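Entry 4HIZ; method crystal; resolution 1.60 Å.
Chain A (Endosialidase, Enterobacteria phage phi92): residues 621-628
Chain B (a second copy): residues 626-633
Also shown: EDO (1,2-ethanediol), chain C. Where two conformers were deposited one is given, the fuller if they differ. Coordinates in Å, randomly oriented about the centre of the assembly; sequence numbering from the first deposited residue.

Chain A, residues 621-628: TTDGSLLQ
Chain B 626-633: LLQLYGSN

Two copies of the phage endosialidase meet here through a short antiparallel backbone contact, a single beta bridge centred on two glycines, extended at one end by a small leucine cluster. The end-to-end vectors, CA 622 to 627 in chain A and CA 627 to 632 in chain B, lie 171° apart. Register is set by G624(A) and G631(B), whose CA atoms are 3.8 Å apart; beyond them the backbones diverge, S625(A) CA and L629(B) CA being 5.5 Å apart.

Chain B is extended through its strand, residues 626-630, with phi/psi from -142/148 at L626(B) to -88/146 at Y630(B). G631(B) (-90/175) continues the extension before S632(B) (-69/-16) and N633(B) (-88/-10) turn. Chain A runs the other way: T621(A), T622(A) and D623(A) hold psi near -15°, G624(A) opens to 167/165, S625(A) sits at -63/153, and strand geometry begins at L626(A) (-137/144).

Two backbone hydrogen bonds flank the glycine pair. S632(B) N donates to D623(A) O at 2.8 Å with an N-H...O angle of 150°, and S625(A) N donates to Y630(B) O at 3.0 Å and 161°. The close approach between them leaves little room: an ideal CB on G624(A) would lie 3.3 Å from G631(B) CA, a tight fit that the absent side chain avoids.

Serine side chains lie beside both hydrogen bonds of the bridge. S625(A), chi1 59° (p), points toward chain B and places OG 3.0 Å from Y630(B) O and 3.2 Å from L629(B) CA, so the hydroxyl packs directly against the backbone. S632(B), chi1 63° (p), also points toward its partner, with OG 3.1 Å from D623(A) O and 3.2 Å from D623(A) OD1. D623(A) directs its CA-to-CB bond away, yet chi1 of -131°, between wells, and chi2 of -3° bring its carboxylate end nearer. T622(A) O touches S632(B) CB at 3.6 Å.

Past the polar section, buried leucines make the apolar contact. L627(A) (t, p; 171°, 63°) and L627(B) (t, p; 172°, 61°) point toward the opposing stretches and meet CD2 to CD2 at 3.8 Å. L629(B) (m, t; -62°, 173°) brings CD1 to 4.1 Å from L627(A) N and 4.4 Å from L627(A) CB. By contrast, L626(A) and Q628(B) point away, as strand alternation predicts. Q628(B) (m, t; chi3 30°) instead gives a weak hydrogen bond from NE2 to O2 of the ethanediol at 3.2 Å. The two stretches together bury 361 Å².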

# COMPACT_ATOMS: atom_id res chain seq x y z
N THR A 621 13.60 18.40 -36.97
CA THR A 621 12.80 18.40 -38.20
C THR A 621 13.05 17.16 -39.05
O THR A 621 12.28 16.85 -39.95
CB THR A 621 13.06 19.65 -39.04
OG1 THR A 621 14.45 19.71 -39.36
CG2 THR A 621 12.71 20.90 -38.25
N THR A 622 14.14 16.44 -38.78
CA THR A 622 14.37 15.18 -39.48
C THR A 622 13.39 14.08 -39.01
O THR A 622 13.25 13.04 -39.67
CB THR A 622 15.79 14.70 -39.28
OG1 THR A 622 16.08 14.77 -37.89
CG2 THR A 622 16.76 15.63 -40.04
N ASP A 623 12.70 14.32 -37.91
CA ASP A 623 11.78 13.31 -37.37
C ASP A 623 10.32 13.71 -37.50
O ASP A 623 9.44 12.87 -37.29
CB ASP A 623 12.05 13.08 -35.89
CG ASP A 623 12.15 11.63 -35.55
OD1 ASP A 623 11.95 10.77 -36.45
OD2 ASP A 623 12.41 11.34 -34.35
N GLY A 624 10.05 14.97 -37.81
CA GLY A 624 8.66 15.42 -37.91
C GLY A 624 8.56 16.93 -37.97
O GLY A 624 9.52 17.66 -37.69
N SER A 625 7.40 17.42 -38.36
CA SER A 625 7.11 18.85 -38.23
C SER A 625 7.11 19.25 -36.75
O SER A 625 6.82 18.42 -35.88
CB SER A 625 5.76 19.19 -38.88
OG SER A 625 4.72 18.44 -38.29
N LEU A 626 7.42 20.51 -36.49
CA LEU A 626 7.54 21.05 -35.12
C LEU A 626 6.86 22.41 -35.06
O LEU A 626 6.97 23.19 -36.01
CB LEU A 626 9.01 21.35 -34.73
CG LEU A 626 10.03 20.23 -34.93
CD1 LEU A 626 11.44 20.78 -34.70
CD2 LEU A 626 9.76 19.07 -33.97
N LEU A 627 6.21 22.71 -33.93
CA LEU A 627 5.88 24.11 -33.63
C LEU A 627 6.64 24.48 -32.36
O LEU A 627 6.51 23.80 -31.33
CB LEU A 627 4.37 24.27 -33.41
CG LEU A 627 3.97 25.67 -32.88
CD1 LEU A 627 4.33 26.76 -33.89
CD2 LEU A 627 2.44 25.71 -32.53
N GLN A 628 7.47 25.52 -32.43
CA GLN A 628 8.21 25.95 -31.25
C GLN A 628 7.65 27.30 -30.79
O GLN A 628 7.54 28.26 -31.58
CB GLN A 628 9.73 26.08 -31.54
CG GLN A 628 10.34 24.71 -31.96
CD GLN A 628 11.82 24.62 -31.64
OE1 GLN A 628 12.31 25.27 -30.73
NE2 GLN A 628 12.53 23.77 -32.38
N LEU B 626 -8.10 22.75 -35.01
CA LEU B 626 -7.10 21.69 -34.80
C LEU B 626 -5.82 22.13 -35.44
O LEU B 626 -5.83 22.78 -36.50
CB LEU B 626 -7.49 20.41 -35.59
CG LEU B 626 -8.88 19.79 -35.59
CD1 LEU B 626 -8.91 18.63 -36.56
CD2 LEU B 626 -9.11 19.29 -34.18
N LEU B 627 -4.70 21.71 -34.86
CA LEU B 627 -3.43 21.79 -35.56
C LEU B 627 -2.90 20.36 -35.65
O LEU B 627 -2.80 19.67 -34.63
CB LEU B 627 -2.43 22.65 -34.76
CG LEU B 627 -0.99 22.64 -35.32
CD1 LEU B 627 -0.97 23.19 -36.74
CD2 LEU B 627 -0.04 23.46 -34.42
N GLN B 628 -2.61 19.90 -36.87
CA GLN B 628 -2.01 18.56 -37.04
C GLN B 628 -0.57 18.70 -37.48
O GLN B 628 -0.26 19.41 -38.45
CB GLN B 628 -2.78 17.73 -38.05
CG GLN B 628 -4.24 17.53 -37.58
CD GLN B 628 -4.91 16.31 -38.24
OE1 GLN B 628 -4.24 15.33 -38.59
NE2 GLN B 628 -6.22 16.36 -38.36
N LEU B 629 0.32 18.04 -36.73
CA LEU B 629 1.75 18.04 -37.05
C LEU B 629 2.09 16.62 -37.45
O LEU B 629 1.99 15.70 -36.62
CB LEU B 629 2.59 18.43 -35.83
CG LEU B 629 2.29 19.84 -35.33
CD1 LEU B 629 3.06 20.08 -34.00
CD2 LEU B 629 2.75 20.86 -36.35
N TYR B 630 2.48 16.41 -38.70
CA TYR B 630 2.75 15.04 -39.15
C TYR B 630 4.21 14.66 -38.86
O TYR B 630 5.09 15.52 -38.93
CB TYR B 630 2.56 14.89 -40.67
CG TYR B 630 1.16 14.99 -41.20
CD1 TYR B 630 0.09 15.41 -40.38
CD2 TYR B 630 0.89 14.67 -42.53
CE1 TYR B 630 -1.22 15.49 -40.90
CE2 TYR B 630 -0.39 14.75 -43.05
CZ TYR B 630 -1.44 15.15 -42.24
OH TYR B 630 -2.69 15.24 -42.78
N GLY B 631 4.45 13.40 -38.53
CA GLY B 631 5.81 12.91 -38.30
C GLY B 631 6.48 12.39 -39.56
O GLY B 631 5.86 12.35 -40.65
N SER B 632 7.76 12.03 -39.42
CA SER B 632 8.53 11.58 -40.58
C SER B 632 8.07 10.24 -41.11
O SER B 632 8.41 9.89 -42.23
CB SER B 632 10.04 11.54 -40.26
OG SER B 632 10.29 10.59 -39.23
N ASN B 633 7.29 9.48 -40.33
CA ASN B 633 6.79 8.18 -40.81
C ASN B 633 5.47 8.32 -41.58
O ASN B 633 4.99 7.37 -42.20
CB ASN B 633 6.62 7.23 -39.63
CG ASN B 633 7.95 6.85 -38.99
OD1 ASN B 633 8.57 5.86 -39.41
ND2 ASN B 633 8.42 7.65 -37.99
C1 EDO C . -9.19 12.61 -37.11
O1 EDO C . -8.89 11.21 -37.11
C2 EDO C . -7.94 13.46 -37.34
O2 EDO C . -7.22 13.32 -38.59